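Galactose-binding lectin (Arachis hypogaea, PDB 2DVB) binds D-galactose and galactose-containing sugars as a homotetrameric legume lectin that carries calcium and manganese ions. Local coordinates at residues A[32-37]-A[206-211]. Numbering follows the deposited sequence.
With GAL (beta-D-galactopyranose), chain E.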
ATOM      1  N   ILE A  32       8.839 -20.866   4.300  1.00 33.10           N
ATOM      2  CA  ILE A  32       9.922 -21.304   3.440  1.00 31.41           C
ATOM      3  C   ILE A  32      10.891 -21.987   4.391  1.00 30.41           C
ATOM      4  O   ILE A  32      11.154 -21.475   5.478  1.00 28.37           O
ATOM      5  CB  ILE A  32      10.661 -20.116   2.786  1.00 32.76           C
ATOM      6  CG1 ILE A  32       9.798 -19.496   1.693  1.00 32.08           C
ATOM      7  CG2 ILE A  32      12.000 -20.576   2.227  1.00 30.60           C
ATOM      8  CD1 ILE A  32      10.414 -18.267   1.095  1.00 32.96           C
ATOM      9  N   GLN A  33      11.400 -23.149   3.998  1.00 29.61           N
ATOM     10  CA  GLN A  33      12.371 -23.860   4.817  1.00 31.33           C
ATOM     11  C   GLN A  33      13.614 -23.848   3.952  1.00 29.94           C
ATOM     12  O   GLN A  33      13.628 -24.447   2.878  1.00 30.75           O
ATOM     13  CB  GLN A  33      11.932 -25.304   5.099  1.00 30.80           C
ATOM     14  CG  GLN A  33      12.763 -25.962   6.197  1.00 33.87           C
ATOM     15  CD  GLN A  33      12.461 -27.440   6.386  1.00 36.23           C
ATOM     16  OE1 GLN A  33      13.028 -28.291   5.702  1.00 40.26           O
ATOM     17  NE2 GLN A  33      11.563 -27.751   7.316  1.00 36.11           N
ATOM     18  N   LEU A  34      14.651 -23.165   4.419  1.00 30.45           N
ATOM     19  CA  LEU A  34      15.880 -23.028   3.648  1.00 31.84           C
ATOM     20  C   LEU A  34      16.830 -24.222   3.565  1.00 31.90           C
ATOM     21  O   LEU A  34      17.475 -24.424   2.538  1.00 33.59           O
ATOM     22  CB  LEU A  34      16.646 -21.796   4.139  1.00 31.11           C
ATOM     23  CG  LEU A  34      15.872 -20.476   4.024  1.00 30.79           C
ATOM     24  CD1 LEU A  34      16.627 -19.375   4.745  1.00 32.81           C
ATOM     25  CD2 LEU A  34      15.676 -20.115   2.570  1.00 28.70           C
ATOM     26  N   THR A  35      16.935 -25.019   4.618  1.00 31.42           N
ATOM     27  CA  THR A  35      17.857 -26.147   4.559  1.00 31.54           C
ATOM     28  C   THR A  35      17.213 -27.524   4.642  1.00 32.05           C
ATOM     29  O   THR A  35      16.153 -27.700   5.246  1.00 33.57           O
ATOM     30  CB  THR A  35      18.942 -26.048   5.663  1.00 30.09           C
ATOM     31  OG1 THR A  35      18.319 -25.875   6.941  1.00 31.73           O
ATOM     32  CG2 THR A  35      19.869 -24.885   5.396  1.00 29.02           C
ATOM     33  N   ASN A  36      17.871 -28.493   4.014  1.00 32.00           N
ATOM     34  CA  ASN A  36      17.417 -29.878   4.010  1.00 31.54           C
ATOM     35  C   ASN A  36      18.049 -30.509   5.250  1.00 31.20           C
ATOM     36  O   ASN A  36      19.273 -30.539   5.381  1.00 30.35           O
ATOM     37  CB  ASN A  36      17.908 -30.586   2.738  1.00 32.24           C
ATOM     38  CG  ASN A  36      17.454 -32.044   2.654  1.00 34.91           C
ATOM     39  OD1 ASN A  36      17.613 -32.818   3.602  1.00 33.41           O
ATOM     40  ND2 ASN A  36      16.900 -32.425   1.505  1.00 34.04           N
ATOM     41  N   LEU A  37      17.213 -30.991   6.163  1.00 31.89           N
ATOM     42  CA  LEU A  37      17.683 -31.603   7.406  1.00 31.88           C
ATOM     43  C   LEU A  37      18.496 -32.880   7.213  1.00 32.19           C
ATOM     44  O   LEU A  37      19.276 -33.260   8.084  1.00 33.27           O
ATOM     45  CB  LEU A  37      16.490 -31.908   8.318  1.00 31.53           C
ATOM     46  CG  LEU A  37      15.856 -30.804   9.172  1.00 32.98           C
ATOM     47  CD1 LEU A  37      16.281 -29.418   8.692  1.00 31.39           C
ATOM     48  CD2 LEU A  37      14.345 -30.969   9.143  1.00 27.81           C
ATOM     49  N   PHE A 206      17.181 -14.318   1.261  1.00 26.47           N
ATOM     50  CA  PHE A 206      17.628 -15.012   2.465  1.00 26.32           C
ATOM     51  C   PHE A 206      18.401 -16.286   2.144  1.00 26.00           C
ATOM     52  O   PHE A 206      18.137 -16.950   1.149  1.00 27.55           O
ATOM     53  CB  PHE A 206      16.418 -15.363   3.325  1.00 23.95           C
ATOM     54  CG  PHE A 206      15.613 -14.175   3.737  1.00 23.93           C
ATOM     55  CD1 PHE A 206      16.054 -13.344   4.764  1.00 23.18           C
ATOM     56  CD2 PHE A 206      14.434 -13.856   3.073  1.00 24.52           C
ATOM     57  CE1 PHE A 206      15.334 -12.213   5.119  1.00 20.97           C
ATOM     58  CE2 PHE A 206      13.698 -12.718   3.423  1.00 21.46           C
ATOM     59  CZ  PHE A 206      14.149 -11.899   4.442  1.00 22.70           C
ATOM     60  N   SER A 207      19.368 -16.617   2.992  1.00 27.65           N
ATOM     61  CA  SER A 207      20.160 -17.827   2.802  1.00 26.86           C
ATOM     62  C   SER A 207      20.437 -18.455   4.158  1.00 27.47           C
ATOM     63  O   SER A 207      20.519 -17.759   5.169  1.00 27.93           O
ATOM     64  CB  SER A 207      21.487 -17.512   2.101  1.00 26.75           C
ATOM     65  OG  SER A 207      22.270 -18.689   1.929  1.00 22.95           O
ATOM     66  N   ALA A 208      20.567 -19.778   4.175  1.00 28.59           N
ATOM     67  CA  ALA A 208      20.847 -20.507   5.406  1.00 29.65           C
ATOM     68  C   ALA A 208      21.605 -21.767   5.021  1.00 30.87           C
ATOM     69  O   ALA A 208      21.505 -22.234   3.886  1.00 30.93           O
ATOM     70  CB  ALA A 208      19.555 -20.857   6.124  1.00 24.76           C
ATOM     71  N   SER A 209      22.369 -22.314   5.960  1.00 31.19           N
ATOM     72  CA  SER A 209      23.148 -23.507   5.672  1.00 30.41           C
ATOM     73  C   SER A 209      23.453 -24.327   6.913  1.00 29.69           C
ATOM     74  O   SER A 209      23.304 -23.858   8.038  1.00 31.97           O
ATOM     75  CB  SER A 209      24.463 -23.111   5.002  1.00 28.15           C
ATOM     76  OG  SER A 209      25.259 -22.357   5.897  1.00 25.68           O
ATOM     77  N   GLY A 210      23.885 -25.558   6.681  1.00 28.49           N
ATOM     78  CA  GLY A 210      24.241 -26.458   7.754  1.00 27.77           C
ATOM     79  C   GLY A 210      25.484 -27.219   7.326  1.00 30.07           C
ATOM     80  O   GLY A 210      26.004 -27.009   6.226  1.00 28.42           O
ATOM     81  N   SER A 211      25.979 -28.088   8.196  1.00 29.80           N
ATOM     82  CA  SER A 211      27.164 -28.884   7.889  1.00 30.82           C
ATOM     83  C   SER A 211      26.811 -30.341   8.163  1.00 30.37           C
ATOM     84  O   SER A 211      25.634 -30.684   8.277  1.00 32.50           O
ATOM     85  CB  SER A 211      28.336 -28.449   8.774  1.00 30.18           C
ATOM     86  OG  SER A 211      28.089 -28.756  10.136  1.00 31.63           O
TER
HETATM   87  C1  GAL E   2      31.500 -27.164  11.622  1.00 41.31           C
HETATM   88  C2  GAL E   2      31.018 -26.077  10.679  1.00 37.88           C
HETATM   89  C3  GAL E   2      30.171 -25.072  11.453  1.00 36.17           C
HETATM   90  C4  GAL E   2      28.861 -25.775  12.142  1.00 34.34           C
HETATM   91  C5  GAL E   2      29.368 -26.914  13.108  1.00 37.03           C
HETATM   92  C6  GAL E   2      28.580 -27.866  13.972  1.00 34.91           C
HETATM   93  O2  GAL E   2      32.176 -25.506  10.089  1.00 36.22           O
HETATM   94  O3  GAL E   2      29.736 -24.070  10.559  1.00 34.48           O
HETATM   95  O4  GAL E   2      28.010 -26.427  11.195  1.00 33.89           O
HETATM   96  O5  GAL E   2      30.342 -27.838  12.334  1.00 38.61           O
HETATM   97  O6  GAL E   2      28.899 -28.906  14.860  1.00 38.58           O
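Leu34 and Thr35 lie against strand 201-209 through aliphatic carbons, with Ala208 at the middle of the contact. The Ala208 methyl touches Leu34 at two places, 3.6 Å from CD1 and as close to CB, while Leu34 CD1 continues to the Phe206 CB at 4.3 Å. Thr35 places CG2 against the backbone where Ala208 joins Ser209, 3.5 Å from Ala208 O and 3.6 Å from Ser209 CA. With OG1 near +60° from the backbone N (chi1 53°), the methyl faces the strand and the hydroxyl hydrogen-bonds His218 ND1. No hydrogen bond joins the two segments; the packing is that of the legume lectin beta-sandwich, where residues following strand 32-33 of one antiparallel sheet meet the inner face of a strand in the other. Backbone bonding of Leu34 to His218 ties this turn to strand 217-229. Ser207, on the other face of strand 201-209, hydrogen-bonds Leu106 O through OG. The Phe206 ring, on the inner face, leads away from Leu34 and meets Phe69 and Trp223 edge-to-face. Past the strand end the chain runs on to the sugar site, where Ser211 OG lies 2.6 Å from galactose O4 and also hydrogen-bonds Gly214 N; Asp83 and Asn127 bind the same galactose.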